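Local coordinates for ferredoxin--NADP reductase, apicoplast (Plasmodium falciparum, PDB 3JQQ), which transfers electrons between ferredoxin and NADP(H) through a bound FAD in the apicoplast, and may serve the last step of isoprenoid precursor synthesis, at residues Y218-I223 with Y244-K249; N25-N30 with S222-N227; F173-T178 with I211-G216. The protein carries 1 engineered substitution. One frame throughout, in Å; residues are numbered along the deposited sequence.

Contact 1: residues Y218-I223 with Y244-K249; sequences YNEDSI and YVFSYK. With A2P (adenosine-2'-5'-diphosphate), chain J.
Ile223 CD1 sits over one face of the Tyr244 ring, 3.8 Å from its centroid in a CH-pi contact, and the same CD1 lies at the edge of the Phe246 ring, near its plane, next to CE1. The Phe246 ring is packed tightly against the backbone turning from Asn219 into Glu220: Glu220 N lies over one face, 3.6 Å from Phe246 CE1. All this belongs to the C-terminal ends of strands 211-217 and 240-246, the latter outermost in the parallel sheet of the NADP-binding domain, where the following loops meet around the 2'-phosphate end of the nucleotide. Equally close, Tyr248 N donates a 3.0 Å hydrogen bond to Tyr218 O, and Tyr248 CB comes over one face of the Tyr218 ring, 3.8 Å from its centroid. CG anti to the backbone N (chi1 180°) sets the Tyr218 ring beside Ser247 and Tyr248; A2P O3P approaches its edge in plane. Ser247 OG accepts a hydrogen bond from A2P O3' (2.8 Å) and lies 2.7 Å from A2P O3P. Toward solvent the contact thins out: the Glu220 carboxylate stacks loosely on Phe246, CD 4.0 Å from CE2, and the outer rim of the exposed Tyr248 ring, CE2, comes no nearer than 4.1 Å to Glu220 OE1, while its inner edge stays on Tyr218 O.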
loop_
_atom_site.group_PDB
_atom_site.type_symbol
_atom_site.label_atom_id
_atom_site.label_comp_id
_atom_site.label_asym_id
_atom_site.label_seq_id
_atom_site.Cartn_x
_atom_site.Cartn_y
_atom_site.Cartn_z
ATOM N N TYR B 218 0.611 8.895 12.355
ATOM C CA TYR B 218 -0.755 9.194 12.790
ATOM C C TYR B 218 -0.807 10.177 13.965
ATOM O O TYR B 218 -1.509 11.188 13.907
ATOM C CB TYR B 218 -1.513 7.911 13.138
ATOM C CG TYR B 218 -2.932 8.160 13.600
ATOM C CD1 TYR B 218 -3.922 8.527 12.697
ATOM C CD2 TYR B 218 -3.278 8.040 14.933
ATOM C CE1 TYR B 218 -5.220 8.764 13.112
ATOM C CE2 TYR B 218 -4.575 8.274 15.360
ATOM C CZ TYR B 218 -5.542 8.633 14.448
ATOM O OH TYR B 218 -6.833 8.867 14.859
ATOM N N ASN B 219 -0.073 9.863 15.030
ATOM C CA ASN B 219 0.022 10.727 16.201
ATOM C C ASN B 219 1.356 10.514 16.916
ATOM O O ASN B 219 2.199 9.751 16.446
ATOM C CB ASN B 219 -1.155 10.484 17.153
ATOM C CG ASN B 219 -1.213 9.054 17.656
ATOM O OD1 ASN B 219 -0.263 8.292 17.495
ATOM N ND2 ASN B 219 -2.330 8.683 18.269
ATOM N N GLU B 220 1.550 11.188 18.047
ATOM C CA GLU B 220 2.800 11.082 18.804
ATOM C C GLU B 220 3.146 9.642 19.194
ATOM O O GLU B 220 4.311 9.244 19.164
ATOM C CB GLU B 220 2.750 11.954 20.063
ATOM C CG GLU B 220 2.575 13.447 19.807
ATOM C CD GLU B 220 1.117 13.860 19.675
ATOM O OE1 GLU B 220 0.267 12.981 19.403
ATOM O OE2 GLU B 220 0.824 15.066 19.843
ATOM N N ASP B 221 2.134 8.869 19.576
ATOM C CA ASP B 221 2.355 7.496 20.018
ATOM C C ASP B 221 2.677 6.561 18.856
ATOM O O ASP B 221 2.986 5.388 19.063
ATOM C CB ASP B 221 1.145 6.974 20.796
ATOM C CG ASP B 221 1.103 7.485 22.227
ATOM O OD1 ASP B 221 1.794 8.482 22.534
ATOM O OD2 ASP B 221 0.370 6.889 23.046
ATOM N N SER B 222 2.608 7.086 17.636
ATOM C CA SER B 222 2.865 6.283 16.445
ATOM C C SER B 222 4.266 6.502 15.882
ATOM O O SER B 222 4.659 5.848 14.921
ATOM C CB SER B 222 1.809 6.554 15.371
ATOM O OG SER B 222 0.515 6.187 15.824
ATOM N N ILE B 223 5.018 7.421 16.485
ATOM C CA ILE B 223 6.397 7.649 16.074
ATOM C C ILE B 223 7.234 6.408 16.354
ATOM O O ILE B 223 7.365 5.977 17.502
ATOM C CB ILE B 223 7.027 8.852 16.801
ATOM C CG1 ILE B 223 6.207 10.117 16.552
ATOM C CG2 ILE B 223 8.468 9.051 16.353
ATOM C CD1 ILE B 223 6.612 11.277 17.428
ATOM N N TYR B 244 7.608 16.710 12.692
ATOM C CA TYR B 244 6.585 15.667 12.729
ATOM C C TYR B 244 5.269 16.149 12.128
ATOM O O TYR B 244 4.780 17.227 12.465
ATOM C CB TYR B 244 6.330 15.207 14.168
ATOM C CG TYR B 244 7.488 14.493 14.822
ATOM C CD1 TYR B 244 8.156 15.059 15.901
ATOM C CD2 TYR B 244 7.906 13.249 14.372
ATOM C CE1 TYR B 244 9.212 14.408 16.510
ATOM C CE2 TYR B 244 8.961 12.591 14.971
ATOM C CZ TYR B 244 9.610 13.174 16.041
ATOM O OH TYR B 244 10.661 12.520 16.639
ATOM N N VAL B 245 4.691 15.339 11.247
ATOM C CA VAL B 245 3.401 15.661 10.650
ATOM C C VAL B 245 2.382 14.588 11.019
ATOM O O VAL B 245 2.426 13.475 10.494
ATOM C CB VAL B 245 3.496 15.762 9.119
ATOM C CG1 VAL B 245 2.200 16.314 8.545
ATOM C CG2 VAL B 245 4.678 16.628 8.717
ATOM N N PHE B 246 1.468 14.929 11.921
ATOM C CA PHE B 246 0.505 13.959 12.428
ATOM C C PHE B 246 -0.800 13.983 11.632
ATOM O O PHE B 246 -1.427 15.031 11.477
ATOM C CB PHE B 246 0.237 14.194 13.919
ATOM C CG PHE B 246 1.480 14.176 14.774
ATOM C CD1 PHE B 246 2.309 13.066 14.795
ATOM C CD2 PHE B 246 1.809 15.265 15.565
ATOM C CE1 PHE B 246 3.450 13.049 15.580
ATOM C CE2 PHE B 246 2.947 15.252 16.353
ATOM C CZ PHE B 246 3.767 14.144 16.360
ATOM N N SER B 247 -1.214 12.822 11.134
ATOM C CA SER B 247 -2.407 12.756 10.298
ATOM C C SER B 247 -3.715 12.840 11.089
ATOM O O SER B 247 -4.762 13.128 10.513
ATOM C CB SER B 247 -2.387 11.519 9.388
ATOM O OG SER B 247 -2.286 10.316 10.130
ATOM N N TYR B 248 -3.663 12.604 12.399
ATOM C CA TYR B 248 -4.877 12.687 13.215
ATOM C C TYR B 248 -5.417 14.117 13.243
ATOM O O TYR B 248 -6.627 14.329 13.252
ATOM C CB TYR B 248 -4.646 12.160 14.639
ATOM C CG TYR B 248 -4.237 13.220 15.631
ATOM C CD1 TYR B 248 -5.192 13.935 16.345
ATOM C CD2 TYR B 248 -2.898 13.503 15.862
ATOM C CE1 TYR B 248 -4.821 14.905 17.257
ATOM C CE2 TYR B 248 -2.519 14.468 16.772
ATOM C CZ TYR B 248 -3.483 15.166 17.467
ATOM O OH TYR B 248 -3.103 16.129 18.373
ATOM N N LYS B 249 -4.513 15.092 13.251
ATOM C CA LYS B 249 -4.898 16.498 13.178
ATOM C C LYS B 249 -5.642 16.794 11.879
ATOM O O LYS B 249 -6.845 16.557 11.776
ATOM C CB LYS B 249 -3.667 17.400 13.284
ATOM C CG LYS B 249 -3.156 17.586 14.703
ATOM C CD LYS B 249 -1.800 18.271 14.711
ATOM C CE LYS B 249 -1.267 18.409 16.129
ATOM N NZ LYS B 249 0.178 18.774 16.150
HETATM P P1 A2P J . -3.467 8.324 7.515
HETATM O O1P A2P J . -4.330 9.294 6.746
HETATM O O2P A2P J . -3.375 6.954 6.888
HETATM O O3P A2P J . -3.720 8.319 9.004
HETATM P P2 A2P J . 0.964 3.884 7.557
HETATM O O4P A2P J . 2.422 3.587 7.303
HETATM O O5P A2P J . 0.019 3.330 6.514
HETATM O O6P A2P J . 0.531 3.659 8.986
HETATM O "O5'" A2P J . 0.855 5.479 7.365
HETATM C "C5'" A2P J . 1.902 6.328 7.831
HETATM C "C4'" A2P J . 1.443 7.778 7.763
HETATM O "O4'" A2P J . 1.386 8.207 6.397
HETATM C "C3'" A2P J . 0.042 7.947 8.334
HETATM O "O3'" A2P J . 0.015 9.147 9.114
HETATM C "C2'" A2P J . -0.847 8.121 7.122
HETATM O "O2'" A2P J . -1.983 8.938 7.390
HETATM C "C1'" A2P J . 0.122 8.846 6.204
HETATM N N9 A2P J . -0.360 8.890 4.800
HETATM C C8 A2P J . -1.443 8.261 4.302
HETATM N N7 A2P J . -1.605 8.543 2.983
HETATM C C5 A2P J . -0.610 9.380 2.626
HETATM C C6 A2P J . -0.181 10.072 1.387
HETATM N N6 A2P J . -0.864 9.922 0.229
HETATM N N1 A2P J . 0.918 10.858 1.447
HETATM C C2 A2P J . 1.614 11.017 2.588
HETATM N N3 A2P J . 1.281 10.422 3.745
HETATM C C4 A2P J . 0.201 9.609 3.828
#

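Contact 2: residues N25-N30 with S222-N227; sequences NLVRPN and SILYLN
The interface between the FAD-binding and NADP-binding domains of the ferredoxin-NADP reductase fold is bridged here, where the loop 25-30 after strand 16-25 meets the segment 222-227 leading into helix 226-235. Arg28 makes the direct polar link: its NH2 donates to Ile223 O at 2.9 Å, nearly straight at 174°, reaching a carbonyl lone pair with the oxygen in the guanidinium plane. The side chain bends at chi3 (-65°), which swings NE out of the line of the chain before the guanidinium. Leu226 CB covers one face of that group, 3.8 Å from Arg28 NH2. The same NH2 also bonds Glu220 O, so one nitrogen ties together two carbonyls of the turn before the helix, and the two carbonyl dipoles would stabilise its positive charge. A water adds a second polar link. It donates to Leu26 O at 2.6 Å and weakly to Ile223 O, and weakly accepts from Tyr225 N at the N-cap position.

The apolar part is carried by Leu26 and Val27. Leu26 CD1 lies over one face of the Tyr225 ring, offset toward the rim and 4.1 Å from the centroid, while Leu26 CB meets Leu224 CD2. Val27 and Leu224 run side by side, with Val27 CG1 3.7 Å from Leu224 CD2. The phenol hydroxyl of Tyr225 is hydrogen-bonded to Ser106 OG and His37 ND1, both beyond the contact.

Leu26, Val27 and Leu224 all rest on Val35 of strand 35-41, in the antiparallel sheet of the FAD domain, whereas Ile223 packs on Tyr215 and Val217 of strand 211-217 and Leu226 on Tyr244 of strand 240-246.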
loop_
_atom_site.group_PDB
_atom_site.type_symbol
_atom_site.label_atom_id
_atom_site.label_comp_id
_atom_site.label_asym_id
_atom_site.label_seq_id
_atom_site.Cartn_x
_atom_site.Cartn_y
_atom_site.Cartn_z
ATOM N N ASN B 25 7.247 -4.006 21.224
ATOM C CA ASN B 25 6.193 -3.127 20.739
ATOM C C ASN B 25 6.760 -1.719 20.574
ATOM O O ASN B 25 7.172 -1.092 21.550
ATOM C CB ASN B 25 5.010 -3.135 21.707
ATOM C CG ASN B 25 3.800 -2.397 21.164
ATOM O OD1 ASN B 25 3.827 -1.855 20.058
ATOM N ND2 ASN B 25 2.729 -2.373 21.947
ATOM N N LEU B 26 6.790 -1.240 19.332
ATOM C CA LEU B 26 7.439 0.032 18.990
ATOM C C LEU B 26 6.562 1.261 19.191
ATOM O O LEU B 26 7.071 2.381 19.277
ATOM C CB LEU B 26 7.937 0.011 17.543
ATOM C CG LEU B 26 9.406 -0.332 17.305
ATOM C CD1 LEU B 26 9.748 -0.199 15.826
ATOM C CD2 LEU B 26 10.305 0.566 18.149
ATOM N N VAL B 27 5.252 1.062 19.242
ATOM C CA VAL B 27 4.339 2.178 19.442
ATOM C C VAL B 27 3.834 2.242 20.877
ATOM O O VAL B 27 4.032 1.317 21.666
ATOM C CB VAL B 27 3.136 2.125 18.479
ATOM C CG1 VAL B 27 3.590 2.363 17.044
ATOM C CG2 VAL B 27 2.405 0.798 18.611
ATOM N N ARG B 28 3.176 3.346 21.199
ATOM C CA ARG B 28 2.647 3.563 22.531
ATOM C C ARG B 28 1.118 3.557 22.478
ATOM O O ARG B 28 0.536 3.700 21.403
ATOM C CB ARG B 28 3.237 4.851 23.114
ATOM C CG ARG B 28 4.750 4.726 23.328
ATOM C CD ARG B 28 5.486 6.057 23.338
ATOM N NE ARG B 28 5.435 6.739 22.047
ATOM C CZ ARG B 28 6.080 6.340 20.954
ATOM N NH1 ARG B 28 6.830 5.244 20.979
ATOM N NH2 ARG B 28 5.967 7.034 19.831
ATOM N N PRO B 29 0.467 3.367 23.636
ATOM C CA PRO B 29 -0.957 3.023 23.744
ATOM C C PRO B 29 -1.930 3.808 22.859
ATOM O O PRO B 29 -2.883 3.223 22.342
ATOM C CB PRO B 29 -1.259 3.273 25.223
ATOM C CG PRO B 29 0.030 2.986 25.905
ATOM C CD PRO B 29 1.105 3.470 24.962
ATOM N N ASN B 30 -1.715 5.109 22.693
ATOM C CA ASN B 30 -2.635 5.918 21.895
ATOM C C ASN B 30 -2.524 5.673 20.387
ATOM O O ASN B 30 -3.246 6.285 19.601
ATOM C CB ASN B 30 -2.476 7.409 22.212
ATOM C CG ASN B 30 -3.037 7.781 23.574
ATOM O OD1 ASN B 30 -2.565 8.722 24.217
ATOM N ND2 ASN B 30 -4.046 7.041 24.024
ATOM N N SER B 222 2.608 7.086 17.636
ATOM C CA SER B 222 2.865 6.283 16.445
ATOM C C SER B 222 4.266 6.502 15.882
ATOM O O SER B 222 4.659 5.848 14.921
ATOM C CB SER B 222 1.809 6.554 15.371
ATOM O OG SER B 222 0.515 6.187 15.824
ATOM N N ILE B 223 5.018 7.421 16.485
ATOM C CA ILE B 223 6.397 7.649 16.074
ATOM C C ILE B 223 7.234 6.408 16.354
ATOM O O ILE B 223 7.365 5.977 17.502
ATOM C CB ILE B 223 7.027 8.852 16.801
ATOM C CG1 ILE B 223 6.207 10.117 16.552
ATOM C CG2 ILE B 223 8.468 9.051 16.353
ATOM C CD1 ILE B 223 6.612 11.277 17.428
ATOM N N LEU B 224 7.785 5.826 15.307
ATOM C CA LEU B 224 8.643 4.665 15.450
ATOM C C LEU B 224 10.055 5.113 15.815
ATOM O O LEU B 224 10.568 6.083 15.258
ATOM C CB LEU B 224 8.636 3.846 14.160
ATOM C CG LEU B 224 7.218 3.461 13.720
ATOM C CD1 LEU B 224 7.228 2.678 12.417
ATOM C CD2 LEU B 224 6.512 2.678 14.819
ATOM N N TYR B 225 10.671 4.414 16.758
ATOM C CA TYR B 225 12.027 4.733 17.208
ATOM C C TYR B 225 12.121 6.136 17.822
ATOM O O TYR B 225 13.096 6.858 17.618
ATOM C CB TYR B 225 13.037 4.541 16.078
ATOM C CG TYR B 225 13.145 3.099 15.615
ATOM C CD1 TYR B 225 13.721 2.132 16.422
ATOM C CD2 TYR B 225 12.667 2.708 14.369
ATOM C CE1 TYR B 225 13.815 0.814 16.009
ATOM C CE2 TYR B 225 12.758 1.392 13.949
ATOM C CZ TYR B 225 13.333 0.449 14.776
ATOM O OH TYR B 225 13.425 -0.861 14.370
ATOM N N LEU B 226 11.096 6.492 18.588
ATOM C CA LEU B 226 11.020 7.768 19.297
ATOM C C LEU B 226 12.155 7.930 20.311
ATOM O O LEU B 226 12.647 9.039 20.531
ATOM C CB LEU B 226 9.660 7.880 19.998
ATOM C CG LEU B 226 9.064 9.253 20.338
ATOM C CD1 LEU B 226 9.162 9.562 21.825
ATOM C CD2 LEU B 226 9.680 10.371 19.491
ATOM N N ASN B 227 12.564 6.823 20.927
ATOM C CA ASN B 227 13.673 6.835 21.882
ATOM C C ASN B 227 14.950 7.355 21.242
ATOM O O ASN B 227 15.568 8.305 21.726
ATOM C CB ASN B 227 13.938 5.430 22.429
ATOM C CG ASN B 227 12.862 4.958 23.380
ATOM O OD1 ASN B 227 12.011 5.733 23.809
ATOM N ND2 ASN B 227 12.900 3.678 23.722
HETATM O O HOH W 1 9.337 3.633 19.077
#

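Contact 3: residues F173-T178 with I211-G216; sequences FIFIAT and ITIYYG. With A2P (adenosine-2'-5'-diphosphate), chain J.
The Tyr214 ring takes Ile174 CG2 at its edge, in plane and 3.7 Å from CE1, with Ile176 CG1 approaching CD1 obliquely. The two strands that carry these residues are neighbours in the five-stranded parallel sheet at the centre of the NADP-binding, Rossmann-like domain. On the other side of the sheet, Phe173 has Ile211 CG1 at its ring edge, and the Phe175 ring is met obliquely by Ile211 CG2, 3.5 Å from CE1; Tyr185 of helix 183-192 stacks on Phe175. The Tyr215 ring has Ala177 O at its edge, in plane. Its CG, anti to the backbone N (chi1 -173°), brings the ring toward strand 173-178, CD1 against Ala177 CB and O, and the hydroxyl is hydrogen-bonded beyond the pair to Gly179 O.

The strands run parallel, 8° apart in direction, and with helix 183-192 between them form a beta-alpha-beta crossover. Helix 183-192 covers the face of Ile211 and Ala177, and helix 259-265 that of Ile176 and Tyr214. Five backbone hydrogen bonds join the strands, among them Tyr214 N to Phe175 O at 2.8 Å and 172°.

At their C-terminal ends the strands reach the nucleotide, as in Rossmann-type folds generally: Thr178 CB lies 3.7 Å from A2P O4', and Gly216 O lies 3.6 Å from A2P C4'. At the opposite end a water donates to Phe173 O at 2.9 Å and lies 2.6 Å from Thr212 OG1.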
loop_
_atom_site.group_PDB
_atom_site.type_symbol
_atom_site.label_atom_id
_atom_site.label_comp_id
_atom_site.label_asym_id
_atom_site.label_seq_id
_atom_site.Cartn_x
_atom_site.Cartn_y
_atom_site.Cartn_z
ATOM N N PHE B 173 21.889 16.173 4.920
ATOM C CA PHE B 173 20.794 15.323 4.447
ATOM C C PHE B 173 19.414 15.920 4.697
ATOM O O PHE B 173 19.212 16.694 5.634
ATOM C CB PHE B 173 20.841 13.952 5.128
ATOM C CG PHE B 173 22.110 13.181 4.882
ATOM C CD1 PHE B 173 23.114 13.149 5.834
ATOM C CD2 PHE B 173 22.285 12.466 3.708
ATOM C CE1 PHE B 173 24.275 12.430 5.618
ATOM C CE2 PHE B 173 23.444 11.742 3.491
ATOM C CZ PHE B 173 24.442 11.727 4.441
ATOM N N ILE B 174 18.471 15.542 3.840
ATOM C CA ILE B 174 17.051 15.699 4.117
ATOM C C ILE B 174 16.416 14.316 4.019
ATOM O O ILE B 174 16.397 13.712 2.948
ATOM C CB ILE B 174 16.364 16.635 3.114
ATOM C CG1 ILE B 174 16.895 18.063 3.261
ATOM C CG2 ILE B 174 14.851 16.606 3.295
ATOM C CD1 ILE B 174 16.444 18.998 2.153
ATOM N N PHE B 175 15.920 13.802 5.142
ATOM C CA PHE B 175 15.231 12.517 5.147
ATOM C C PHE B 175 13.726 12.739 5.239
ATOM O O PHE B 175 13.252 13.462 6.113
ATOM C CB PHE B 175 15.682 11.642 6.322
ATOM C CG PHE B 175 17.160 11.353 6.349
ATOM C CD1 PHE B 175 17.844 11.323 7.554
ATOM C CD2 PHE B 175 17.862 11.108 5.181
ATOM C CE1 PHE B 175 19.199 11.053 7.595
ATOM C CE2 PHE B 175 19.220 10.840 5.216
ATOM C CZ PHE B 175 19.889 10.811 6.425
ATOM N N ILE B 176 12.976 12.113 4.338
ATOM C CA ILE B 176 11.520 12.215 4.359
ATOM C C ILE B 176 10.907 10.827 4.545
ATOM O O ILE B 176 11.233 9.897 3.812
ATOM C CB ILE B 176 10.989 12.885 3.074
ATOM C CG1 ILE B 176 11.502 14.327 2.986
ATOM C CG2 ILE B 176 9.472 12.855 3.041
ATOM C CD1 ILE B 176 11.283 14.979 1.636
ATOM N N ALA B 177 10.032 10.686 5.537
ATOM C CA ALA B 177 9.503 9.370 5.887
ATOM C C ALA B 177 8.024 9.360 6.273
ATOM O O ALA B 177 7.468 10.374 6.699
ATOM C CB ALA B 177 10.338 8.748 7.007
ATOM N N THR B 178 7.402 8.196 6.108
ATOM C CA THR B 178 6.088 7.919 6.670
ATOM C C THR B 178 6.106 6.529 7.295
ATOM O O THR B 178 6.694 5.601 6.743
ATOM C CB THR B 178 4.965 7.974 5.606
ATOM O OG1 THR B 178 5.196 6.974 4.604
ATOM C CG2 THR B 178 4.911 9.348 4.952
ATOM N N ILE B 211 21.224 17.416 9.373
ATOM C CA ILE B 211 20.165 16.515 8.918
ATOM C C ILE B 211 18.787 17.076 9.249
ATOM O O ILE B 211 18.512 17.442 10.391
ATOM C CB ILE B 211 20.316 15.120 9.554
ATOM C CG1 ILE B 211 21.675 14.510 9.178
ATOM C CG2 ILE B 211 19.169 14.210 9.131
ATOM C CD1 ILE B 211 22.060 13.315 10.024
ATOM N N THR B 212 17.925 17.150 8.240
ATOM C CA THR B 212 16.557 17.604 8.439
ATOM C C THR B 212 15.594 16.459 8.164
ATOM O O THR B 212 15.596 15.880 7.079
ATOM C CB THR B 212 16.207 18.787 7.518
ATOM O OG1 THR B 212 17.258 19.760 7.565
ATOM C CG2 THR B 212 14.899 19.430 7.954
ATOM N N ILE B 213 14.773 16.136 9.155
ATOM C CA ILE B 213 13.879 14.997 9.048
ATOM C C ILE B 213 12.418 15.422 9.005
ATOM O O ILE B 213 11.949 16.166 9.866
ATOM C CB ILE B 213 14.095 14.010 10.208
ATOM C CG1 ILE B 213 15.582 13.678 10.340
ATOM C CG2 ILE B 213 13.271 12.749 9.998
ATOM C CD1 ILE B 213 15.864 12.454 11.174
ATOM N N TYR B 214 11.712 14.952 7.984
ATOM C CA TYR B 214 10.279 15.173 7.866
ATOM C C TYR B 214 9.590 13.823 7.995
ATOM O O TYR B 214 9.757 12.948 7.145
ATOM C CB TYR B 214 9.942 15.819 6.523
ATOM C CG TYR B 214 10.602 17.162 6.300
ATOM C CD1 TYR B 214 11.721 17.280 5.485
ATOM C CD2 TYR B 214 10.105 18.311 6.900
ATOM C CE1 TYR B 214 12.325 18.508 5.275
ATOM C CE2 TYR B 214 10.703 19.540 6.696
ATOM C CZ TYR B 214 11.812 19.632 5.883
ATOM O OH TYR B 214 12.406 20.855 5.678
ATOM N N TYR B 215 8.820 13.653 9.062
ATOM C CA TYR B 215 8.308 12.339 9.416
ATOM C C TYR B 215 6.806 12.384 9.660
ATOM O O TYR B 215 6.333 13.037 10.591
ATOM C CB TYR B 215 9.061 11.815 10.644
ATOM C CG TYR B 215 8.764 10.385 11.043
ATOM C CD1 TYR B 215 8.287 9.463 10.121
ATOM C CD2 TYR B 215 8.997 9.950 12.344
ATOM C CE1 TYR B 215 8.027 8.157 10.490
ATOM C CE2 TYR B 215 8.740 8.647 12.723
ATOM C CZ TYR B 215 8.255 7.755 11.791
ATOM O OH TYR B 215 8.002 6.453 12.165
ATOM N N GLY B 216 6.064 11.691 8.803
ATOM C CA GLY B 216 4.613 11.640 8.901
ATOM C C GLY B 216 4.129 10.362 9.553
ATOM O O GLY B 216 4.446 9.260 9.104
HETATM P P1 A2P J . -3.467 8.324 7.515
HETATM O O1P A2P J . -4.330 9.294 6.746
HETATM O O2P A2P J . -3.375 6.954 6.888
HETATM O O3P A2P J . -3.720 8.319 9.004
HETATM P P2 A2P J . 0.964 3.884 7.557
HETATM O O4P A2P J . 2.422 3.587 7.303
HETATM O O5P A2P J . 0.019 3.330 6.514
HETATM O O6P A2P J . 0.531 3.659 8.986
HETATM O "O5'" A2P J . 0.855 5.479 7.365
HETATM C "C5'" A2P J . 1.902 6.328 7.831
HETATM C "C4'" A2P J . 1.443 7.778 7.763
HETATM O "O4'" A2P J . 1.386 8.207 6.397
HETATM C "C3'" A2P J . 0.042 7.947 8.334
HETATM O "O3'" A2P J . 0.015 9.147 9.114
HETATM C "C2'" A2P J . -0.847 8.121 7.122
HETATM O "O2'" A2P J . -1.983 8.938 7.390
HETATM C "C1'" A2P J . 0.122 8.846 6.204
HETATM N N9 A2P J . -0.360 8.890 4.800
HETATM C C8 A2P J . -1.443 8.261 4.302
HETATM N N7 A2P J . -1.605 8.543 2.983
HETATM C C5 A2P J . -0.610 9.380 2.626
HETATM C C6 A2P J . -0.181 10.072 1.387
HETATM N N6 A2P J . -0.864 9.922 0.229
HETATM N N1 A2P J . 0.918 10.858 1.447
HETATM C C2 A2P J . 1.614 11.017 2.588
HETATM N N3 A2P J . 1.281 10.422 3.745
HETATM C C4 A2P J . 0.201 9.609 3.828
HETATM O O HOH W 2 19.630 19.395 6.684
#

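In the fold
Contact 3 forms the middle of the parallel sheet, and strand 240-246 of contact 1 continues that sheet, Val245 N bonding Tyr215 O at 2.9 Å. Both reach the same A2P: contact 3 through the strand ends beside the ribose, contact 1 through Tyr218 and Ser247 at the 2'-phosphate. Contact 2 shares Ser222 and Ile223 with contact 1, their centres about 10 Å apart, and joins the NADP-binding domain to a loop of the FAD domain; Asp221 OD2 lies 2.8 Å from Asn30 N between them. Tyr215 OH, 3.2 Å from Leu224 N, links contacts 2 and 3, whose centres are about 17 Å apart. The Leu224 side chain is about 7 Å from FAD, nearest atoms.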